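Local coordinates for protein lombricine kinase (Urechis caupo, PDB 3JPZ) that catalyses the reversible transfer of a phosphoryl group between ATP and lombricine, as a phosphagen kinase of the ATP:guanido phosphotransferase family, at residues A15-V20 with D53-C58; D45-P50 with I59-G64; N5-N10 with L25-Y30. One frame throughout, in Å; residues are numbered along the deposited sequence. Where two conformers were deposited one is given.

Contact 1 (A15-V20 with D53-C58); sequences ANHGCV and DNFGNC. With NO3 (nitrate ion), chain D.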
loop_
_atom_site.group_PDB
_atom_site.type_symbol
_atom_site.label_atom_id
_atom_site.label_comp_id
_atom_site.label_asym_id
_atom_site.label_seq_id
_atom_site.Cartn_x
_atom_site.Cartn_y
_atom_site.Cartn_z
ATOM N N ALA A 15 14.439 5.035 14.662
ATOM C CA ALA A 15 14.566 4.239 15.868
ATOM C C ALA A 15 13.922 2.892 15.602
ATOM O O ALA A 15 12.800 2.815 15.088
ATOM C CB ALA A 15 13.900 4.934 17.052
ATOM N N ASN A 16 14.657 1.831 15.912
ATOM C CA ASN A 16 14.139 0.474 15.806
ATOM C C ASN A 16 13.970 0.035 14.351
ATOM O O ASN A 16 13.242 -0.909 14.059
ATOM C CB ASN A 16 12.811 0.360 16.560
ATOM C CG ASN A 16 12.946 0.700 18.037
ATOM O OD1 ASN A 16 13.580 -0.033 18.805
ATOM N ND2 ASN A 16 12.346 1.814 18.444
ATOM N N HIS A 17 14.649 0.734 13.447
ATOM C CA HIS A 17 14.653 0.375 12.033
ATOM C C HIS A 17 15.971 -0.287 11.662
ATOM O O HIS A 17 17.041 0.282 11.874
ATOM C CB HIS A 17 14.461 1.613 11.159
ATOM C CG HIS A 17 13.041 2.061 11.043
ATOM N ND1 HIS A 17 12.319 2.537 12.115
ATOM C CD2 HIS A 17 12.213 2.123 9.973
ATOM C CE1 HIS A 17 11.106 2.871 11.712
ATOM N NE2 HIS A 17 11.015 2.628 10.417
ATOM N N GLY A 18 15.887 -1.488 11.102
ATOM C CA GLY A 18 17.063 -2.200 10.639
ATOM C C GLY A 18 17.343 -1.926 9.173
ATOM O O GLY A 18 18.125 -2.636 8.545
ATOM N N CYS A 19 16.726 -0.880 8.627
ATOM C CA CYS A 19 16.922 -0.535 7.214
ATOM C C CYS A 19 18.299 0.067 6.935
ATOM O O CYS A 19 18.812 0.867 7.708
ATOM C CB CYS A 19 15.844 0.443 6.746
ATOM S SG CYS A 19 15.837 2.010 7.645
ATOM N N VAL A 20 18.878 -0.299 5.800
ATOM C CA VAL A 20 20.155 0.259 5.373
ATOM C C VAL A 20 20.081 1.778 5.246
ATOM O O VAL A 20 21.003 2.492 5.643
ATOM C CB VAL A 20 20.575 -0.326 4.019
ATOM C CG1 VAL A 20 21.858 0.323 3.537
ATOM C CG2 VAL A 20 20.733 -1.839 4.126
ATOM N N ASP A 53 8.521 2.797 6.435
ATOM C CA ASP A 53 7.381 1.914 6.713
ATOM C C ASP A 53 7.804 0.578 7.307
ATOM O O ASP A 53 7.133 0.030 8.189
ATOM C CB ASP A 53 6.606 1.620 5.434
ATOM C CG ASP A 53 6.010 2.865 4.805
ATOM O OD1 ASP A 53 5.550 3.757 5.545
ATOM O OD2 ASP A 53 5.999 2.946 3.563
ATOM N N ASN A 54 8.905 0.052 6.789
ATOM C CA ASN A 54 9.387 -1.263 7.160
ATOM C C ASN A 54 10.420 -1.122 8.268
ATOM O O ASN A 54 11.390 -0.384 8.129
ATOM C CB ASN A 54 9.993 -1.951 5.929
ATOM C CG ASN A 54 10.327 -3.416 6.173
ATOM O OD1 ASN A 54 10.167 -3.925 7.279
ATOM N ND2 ASN A 54 10.796 -4.096 5.133
ATOM N N PHE A 55 10.197 -1.819 9.375
ATOM C CA PHE A 55 11.063 -1.690 10.536
ATOM C C PHE A 55 12.201 -2.707 10.523
ATOM O O PHE A 55 13.170 -2.576 11.275
ATOM C CB PHE A 55 10.246 -1.832 11.824
ATOM C CG PHE A 55 9.542 -0.572 12.244
ATOM C CD1 PHE A 55 8.492 -0.061 11.489
ATOM C CD2 PHE A 55 9.905 0.086 13.411
ATOM C CE1 PHE A 55 7.832 1.093 11.881
ATOM C CE2 PHE A 55 9.251 1.245 13.810
ATOM C CZ PHE A 55 8.207 1.746 13.040
ATOM N N GLY A 56 12.088 -3.714 9.663
ATOM C CA GLY A 56 13.055 -4.796 9.638
ATOM C C GLY A 56 14.242 -4.609 8.708
ATOM O O GLY A 56 14.444 -3.557 8.102
ATOM N N ASN A 57 15.025 -5.676 8.609
ATOM C CA ASN A 57 16.215 -5.684 7.775
ATOM C C ASN A 57 15.894 -5.578 6.296
ATOM O O ASN A 57 15.518 -6.548 5.641
ATOM C CB ASN A 57 17.046 -6.924 8.069
ATOM C CG ASN A 57 17.352 -7.059 9.534
ATOM O OD1 ASN A 57 17.569 -6.062 10.218
ATOM N ND2 ASN A 57 17.355 -8.289 10.036
ATOM N N CYS A 58 16.031 -4.366 5.778
ATOM C CA CYS A 58 15.790 -4.109 4.365
ATOM C C CYS A 58 16.722 -3.013 3.897
ATOM O O CYS A 58 17.443 -2.430 4.699
ATOM C CB CYS A 58 14.341 -3.681 4.146
ATOM S SG CYS A 58 13.893 -2.163 5.002
HETATM N N NO3 D . 11.716 -2.738 1.866
HETATM O O1 NO3 D . 10.427 -3.016 2.320
HETATM O O2 NO3 D . 12.364 -1.569 2.284
HETATM O O3 NO3 D . 12.356 -3.633 1.002
HETATM O O HOH W 1 19.718 -3.832 6.875
#
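His-17 and Phe-55 each hold CG anti to their own carbonyl carbon (chi1 -80° and -82°), and with these torsions the two rings meet between the loops. The rings form an oblique pair, planes at 35° and centroids 3.9 Å apart. His-17 CE1 sits over one face of the benzene ring, displaced toward the rim and 3.2 Å from Phe-55 CE2. The CA of Phe-55 makes a CH-pi contact over the imidazole, 4.3 Å from its centroid. Both imidazole nitrogens fix the ring's rotation: ND1 donates within the ring plane to Ala-15 O (3.0 Å), and NE2 is hydrogen-bonded to Val-52 O, a setting that may favour a protonated ring. Phe-55 also packs on Trp-198 of the second subunit.

Two fairly straight backbone bonds join the loops, Gly-18 N to Phe-55 O (2.9 Å) and Val-20 N to Cys-58 O (2.8 Å). Cys-19, between the two donors in sequence, packs its CB on Cys-58 SG at 3.7 Å. Asn-54 shapes its own loop by an Asx turn, OD1 accepting from Gly-56 N, while its ND2 donates to a nitrate oxygen.

Within the helical N-terminal domain, segment 53-58 leaves the end of helix 44-53, segment 15-20 runs into helix 20-24, and Val-20 rests on Val-79 and Glu-82 of helix 73-83.

Contact 2 (D45-P50 with I59-G64); sequences DKVIQP and IGLIAG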
loop_
_atom_site.group_PDB
_atom_site.type_symbol
_atom_site.label_atom_id
_atom_site.label_comp_id
_atom_site.label_asym_id
_atom_site.label_seq_id
_atom_site.Cartn_x
_atom_site.Cartn_y
_atom_site.Cartn_z
ATOM N N ASP A 45 11.804 11.923 -0.195
ATOM C CA ASP A 45 10.777 11.244 0.572
ATOM C C ASP A 45 10.252 10.028 -0.158
ATOM O O ASP A 45 10.069 8.985 0.449
ATOM C CB ASP A 45 9.630 12.193 0.907
ATOM C CG ASP A 45 9.829 12.877 2.231
ATOM O OD1 ASP A 45 10.906 12.669 2.833
ATOM O OD2 ASP A 45 8.917 13.606 2.672
ATOM N N LYS A 46 10.007 10.172 -1.457
ATOM C CA LYS A 46 9.587 9.050 -2.294
ATOM C C LYS A 46 10.593 7.893 -2.284
ATOM O O LYS A 46 10.218 6.736 -2.120
ATOM C CB LYS A 46 9.395 9.511 -3.741
ATOM C CG LYS A 46 9.014 8.380 -4.679
ATOM C CD LYS A 46 7.626 7.872 -4.372
ATOM C CE LYS A 46 7.341 6.575 -5.072
ATOM N NZ LYS A 46 5.932 6.136 -4.834
ATOM N N VAL A 47 11.872 8.190 -2.490
ATOM C CA VAL A 47 12.835 7.108 -2.648
ATOM C C VAL A 47 13.143 6.430 -1.319
ATOM O O VAL A 47 13.602 5.292 -1.295
ATOM C CB VAL A 47 14.138 7.575 -3.314
ATOM C CG1 VAL A 47 13.823 8.251 -4.643
ATOM C CG2 VAL A 47 14.929 8.504 -2.387
ATOM N N ILE A 48 12.868 7.109 -0.211
ATOM C CA ILE A 48 13.161 6.516 1.099
ATOM C C ILE A 48 11.923 6.006 1.820
ATOM O O ILE A 48 12.029 5.430 2.902
ATOM C CB ILE A 48 13.890 7.503 2.028
ATOM C CG1 ILE A 48 12.959 8.644 2.434
ATOM C CG2 ILE A 48 15.149 8.029 1.358
ATOM C CD1 ILE A 48 13.433 9.411 3.624
ATOM N N GLN A 49 10.750 6.206 1.233
ATOM C CA GLN A 49 9.506 5.803 1.897
ATOM C C GLN A 49 9.548 4.381 2.462
ATOM O O GLN A 49 9.216 4.171 3.627
ATOM C CB GLN A 49 8.309 5.934 0.964
ATOM C CG GLN A 49 6.986 5.644 1.666
ATOM C CD GLN A 49 6.700 6.611 2.796
ATOM O OE1 GLN A 49 6.567 7.804 2.578
ATOM N NE2 GLN A 49 6.605 6.092 4.018
ATOM N N PRO A 50 9.939 3.394 1.640
ATOM C CA PRO A 50 9.973 2.005 2.113
ATOM C C PRO A 50 10.806 1.840 3.382
ATOM O O PRO A 50 10.467 1.034 4.252
ATOM C CB PRO A 50 10.636 1.255 0.957
ATOM C CG PRO A 50 10.369 2.098 -0.243
ATOM C CD PRO A 50 10.373 3.514 0.239
ATOM N N ILE A 59 16.721 -2.739 2.596
ATOM C CA ILE A 59 17.463 -1.606 2.083
ATOM C C ILE A 59 16.630 -0.367 2.338
ATOM O O ILE A 59 17.066 0.549 3.006
ATOM C CB ILE A 59 17.728 -1.716 0.577
ATOM C CG1 ILE A 59 18.488 -3.002 0.255
ATOM C CG2 ILE A 59 18.513 -0.516 0.115
ATOM C CD1 ILE A 59 18.763 -3.184 -1.230
ATOM N N GLY A 60 15.419 -0.358 1.793
ATOM C CA GLY A 60 14.472 0.714 2.033
ATOM C C GLY A 60 14.575 1.862 1.048
ATOM O O GLY A 60 13.856 2.856 1.164
ATOM N N LEU A 61 15.481 1.737 0.088
ATOM C CA LEU A 61 15.696 2.786 -0.901
ATOM C C LEU A 61 15.231 2.319 -2.268
ATOM O O LEU A 61 15.537 1.214 -2.689
ATOM C CB LEU A 61 17.174 3.166 -0.964
ATOM C CG LEU A 61 17.527 4.269 -1.959
ATOM C CD1 LEU A 61 16.862 5.571 -1.542
ATOM C CD2 LEU A 61 19.035 4.443 -2.071
ATOM N N ILE A 62 14.501 3.171 -2.977
ATOM C CA ILE A 62 14.028 2.810 -4.302
ATOM C C ILE A 62 13.943 4.038 -5.206
ATOM O O ILE A 62 13.543 5.113 -4.780
ATOM C CB ILE A 62 12.666 2.101 -4.225
ATOM C CG1 ILE A 62 12.266 1.577 -5.604
ATOM C CG2 ILE A 62 11.617 3.044 -3.655
ATOM C CD1 ILE A 62 11.217 0.487 -5.571
ATOM N N ALA A 63 14.363 3.877 -6.453
ATOM C CA ALA A 63 14.332 4.974 -7.403
ATOM C C ALA A 63 12.933 5.137 -7.943
ATOM O O ALA A 63 12.283 4.164 -8.324
ATOM C CB ALA A 63 15.321 4.720 -8.543
ATOM N N GLY A 64 12.456 6.373 -7.957
ATOM C CA GLY A 64 11.227 6.679 -8.655
ATOM C C GLY A 64 11.490 6.752 -10.147
ATOM O O GLY A 64 10.589 6.560 -10.965
#
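Val-47 and Ile-62 share the one hydrogen bond across this contact: Ile-62 N donates to Val-47 O over 2.9 Å, lying in the carbonyl plane on a lone pair, with an N-H...O angle of 156°. The same oxygen takes a CA-H...O contact from Leu-61 CA at 3.3 Å. A shorter and more bent one runs the other way, from Val-47 CA to Ile-62 O at 3.0 Å. The Val-47 carbonyl belongs to a kinked part of helix 44-53, where the nitrogen of Pro-50 has no bond to the preceding turn and the bonds made by Ile-48 N and Gln-49 N are weak.

Apolar contacts flank the bond. Leu-61 lies side by side with Val-47, both pointing the same way; its CG is anti to the backbone N (chi1 -179°), and chi2 (64°) puts CD1 3.6 Å from Val-47 CG2. Ile-48 CG2 touches Leu-61 CD1 more loosely. Pro-50 and Ile-62 cross at about a right angle, Pro-50 CG meeting Ile-62 CG2 at 3.8 Å.

Carbon also meets backbone oxygen: Val-47 CB lies 2.9 Å from Ile-62 O, and Pro-50 CB 3.6 Å from Gly-60 O, where the chain takes a positive phi that suits a glycine.

Beyond the pair, Leu-61 packs on Phe-76 of helix 73-83 and on Val-21 of helix 20-24. Lys-46 NZ is hydrogen-bonded to Pro-131 O and Ser-192 O, and Asp-45 forms a salt bridge with Arg-135 of the second subunit.

A buried helix-to-loop seam belongs to the small helical N-terminal domain of phosphagen kinases. In relatives such as arginine kinase the corresponding loop contributes to guanidino-substrate recognition, consistent with 59-64 lying near the substrate pocket; the side chain of Ile-62 is about 11 Å from that of the ADP-binding Arg-223.

Contact 3 (N5-N10 with L25-Y30); sequences NDAKAN and LNFEMY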
loop_
_atom_site.group_PDB
_atom_site.type_symbol
_atom_site.label_atom_id
_atom_site.label_comp_id
_atom_site.label_asym_id
_atom_site.label_seq_id
_atom_site.Cartn_x
_atom_site.Cartn_y
_atom_site.Cartn_z
ATOM N N ASN A 5 6.974 23.014 6.991
ATOM C CA ASN A 5 6.996 21.674 6.423
ATOM C C ASN A 5 8.359 21.379 5.818
ATOM O O ASN A 5 8.482 21.091 4.628
ATOM C CB ASN A 5 5.905 21.531 5.367
ATOM C CG ASN A 5 5.531 20.091 5.124
ATOM O OD1 ASN A 5 5.901 19.211 5.900
ATOM N ND2 ASN A 5 4.796 19.838 4.049
ATOM N N ASP A 6 9.379 21.445 6.661
ATOM C CA ASP A 6 10.759 21.429 6.214
ATOM C C ASP A 6 11.448 20.119 6.608
ATOM O O ASP A 6 10.814 19.199 7.121
ATOM C CB ASP A 6 11.497 22.631 6.806
ATOM C CG ASP A 6 11.554 22.589 8.322
ATOM O OD1 ASP A 6 10.941 21.680 8.915
ATOM O OD2 ASP A 6 12.212 23.462 8.922
ATOM N N ALA A 7 12.749 20.032 6.360
ATOM C CA ALA A 7 13.478 18.801 6.630
ATOM C C ALA A 7 13.345 18.365 8.091
ATOM O O ALA A 7 13.218 17.178 8.377
ATOM C CB ALA A 7 14.948 18.968 6.247
ATOM N N LYS A 8 13.368 19.322 9.013
ATOM C CA LYS A 8 13.274 19.014 10.441
ATOM C C LYS A 8 11.941 18.354 10.772
ATOM O O LYS A 8 11.884 17.337 11.469
ATOM C CB LYS A 8 13.426 20.292 11.269
ATOM C CG LYS A 8 13.522 20.065 12.774
ATOM C CD LYS A 8 13.535 21.390 13.532
ATOM C CE LYS A 8 13.496 21.188 15.042
ATOM N NZ LYS A 8 13.648 22.478 15.785
ATOM N N ALA A 9 10.868 18.947 10.267
ATOM C CA ALA A 9 9.524 18.456 10.521
ATOM C C ALA A 9 9.331 17.060 9.922
ATOM O O ALA A 9 8.483 16.284 10.375
ATOM C CB ALA A 9 8.501 19.426 9.935
ATOM N N ASN A 10 10.130 16.741 8.910
ATOM C CA ASN A 10 9.865 15.587 8.066
ATOM C C ASN A 10 10.816 14.417 8.240
ATOM O O ASN A 10 10.598 13.353 7.671
ATOM C CB ASN A 10 9.874 16.021 6.608
ATOM C CG ASN A 10 8.562 16.659 6.196
ATOM O OD1 ASN A 10 7.530 15.996 6.144
ATOM N ND2 ASN A 10 8.599 17.946 5.891
ATOM N N LEU A 25 21.231 7.769 6.150
ATOM C CA LEU A 25 20.461 8.991 5.952
ATOM C C LEU A 25 20.329 9.738 7.269
ATOM O O LEU A 25 19.293 9.679 7.923
ATOM C CB LEU A 25 19.068 8.679 5.395
ATOM C CG LEU A 25 18.216 9.912 5.080
ATOM C CD1 LEU A 25 18.882 10.785 4.024
ATOM C CD2 LEU A 25 16.828 9.507 4.637
ATOM N N ASN A 26 21.396 10.421 7.665
ATOM C CA ASN A 26 21.364 11.265 8.846
ATOM C C ASN A 26 20.687 12.573 8.482
ATOM O O ASN A 26 20.505 12.864 7.301
ATOM C CB ASN A 26 22.778 11.505 9.373
ATOM C CG ASN A 26 23.693 12.116 8.333
ATOM O OD1 ASN A 26 23.271 12.929 7.515
ATOM N ND2 ASN A 26 24.958 11.730 8.366
ATOM N N PHE A 27 20.310 13.360 9.485
ATOM C CA PHE A 27 19.490 14.541 9.243
ATOM C C PHE A 27 20.097 15.499 8.229
ATOM O O PHE A 27 19.386 16.227 7.534
ATOM C CB PHE A 27 19.251 15.325 10.525
ATOM C CG PHE A 27 18.535 16.619 10.284
ATOM C CD1 PHE A 27 17.200 16.618 9.911
ATOM C CD2 PHE A 27 19.206 17.828 10.371
ATOM C CE1 PHE A 27 16.542 17.793 9.656
ATOM C CE2 PHE A 27 18.550 19.011 10.122
ATOM C CZ PHE A 27 17.218 18.996 9.765
ATOM N N GLU A 28 21.417 15.505 8.174
ATOM C CA GLU A 28 22.158 16.466 7.374
ATOM C C GLU A 28 22.024 16.133 5.894
ATOM O O GLU A 28 21.722 16.998 5.073
ATOM C CB GLU A 28 23.622 16.460 7.802
ATOM C CG GLU A 28 23.861 17.032 9.203
ATOM C CD GLU A 28 23.353 16.130 10.323
ATOM O OE1 GLU A 28 23.384 14.888 10.172
ATOM O OE2 GLU A 28 22.928 16.670 11.366
ATOM N N MET A 29 22.254 14.870 5.560
ATOM C CA MET A 29 21.995 14.381 4.217
ATOM C C MET A 29 20.532 14.631 3.868
ATOM O O MET A 29 20.220 15.153 2.800
ATOM C CB MET A 29 22.303 12.889 4.135
ATOM C CG MET A 29 21.949 12.255 2.805
ATOM S SD MET A 29 22.359 10.509 2.760
ATOM C CE MET A 29 24.087 10.552 3.216
ATOM N N TYR A 30 19.642 14.262 4.782
ATOM C CA TYR A 30 18.213 14.453 4.573
ATOM C C TYR A 30 17.918 15.899 4.216
ATOM O O TYR A 30 17.144 16.173 3.304
ATOM C CB TYR A 30 17.423 14.062 5.820
ATOM C CG TYR A 30 15.931 14.078 5.602
ATOM C CD1 TYR A 30 15.321 13.124 4.796
ATOM C CD2 TYR A 30 15.127 15.040 6.203
ATOM C CE1 TYR A 30 13.958 13.129 4.595
ATOM C CE2 TYR A 30 13.752 15.054 5.999
ATOM C CZ TYR A 30 13.178 14.098 5.199
ATOM O OH TYR A 30 11.820 14.102 4.985
#
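Two N-capped helix starts come together where Ala-7 and Lys-8 of helix 7-10 lie against Phe-27 and Tyr-30 of helix 27-33. Asp-6 caps the first helix, its OD1 accepting from Ala-9 N. Asn-26 caps the second, and Met-29 N meets its OD1 at 2.9 Å, nearly along the C=O axis.

Ala-7 points its methyl toward the rings of Phe-27 and Tyr-30: CB is 3.9 Å from Phe-27 CE1 and equally far from Tyr-30 CD2. Both rings present an edge to the Ala-7 backbone. In Phe-27, chi1 sets CG anti to the backbone N (174°) and chi2 (70°) turns the ring so that CE1 comes 3.6 Å from Ala-7 C, which lies near the ring plane. Tyr-30 sets CE2 3.2 Å from Ala-7 O, also near its plane. Lys-8 contributes mainly backbone, its CA beside Phe-27 CE1, while Tyr-30 OH lies 3.0 Å from Asn-10 O and 3.2 Å from Asn-10 CB. The Asn-10 amide is anchored locally, ND2 donating to Asn-5 OD1 (3.0 Å) and to Asp-6 O (2.8 Å).

The polar ends find partners beyond the pair: Tyr-30 OH is hydrogen-bonded to Asp-45, and Asn-10 OD1 to Gly-136 N of the second subunit. With no hydrogen bond spanning the segments, the helices meet mainly by van der Waals contact, and the slightly positive ring edge of Tyr-30 near Ala-7 O probably adds a weak attraction.

Overall arrangement
All three contacts lie on the same side of the chain's centre, in the helical N-terminal part of the protein. Centres of contacts 1 and 2 are about 12 Å apart, those of 2 and 3 about 15 Å, and those of 1 and 3 about 18 Å. Along the chain contact 3 closes before contact 2 opens, whereas contact 1 alternates with both. Helix 44-53 links them: it carries one side of contact 2, leads into contact 1, and meets contact 3 through Ile-48, which packs on Leu-25. Contacts 1 and 2 also touch directly, Val-20 CB packing on Ile-59 O. Each contact reaches the second subunit, so the packing of this region is continuous with the dimer interface.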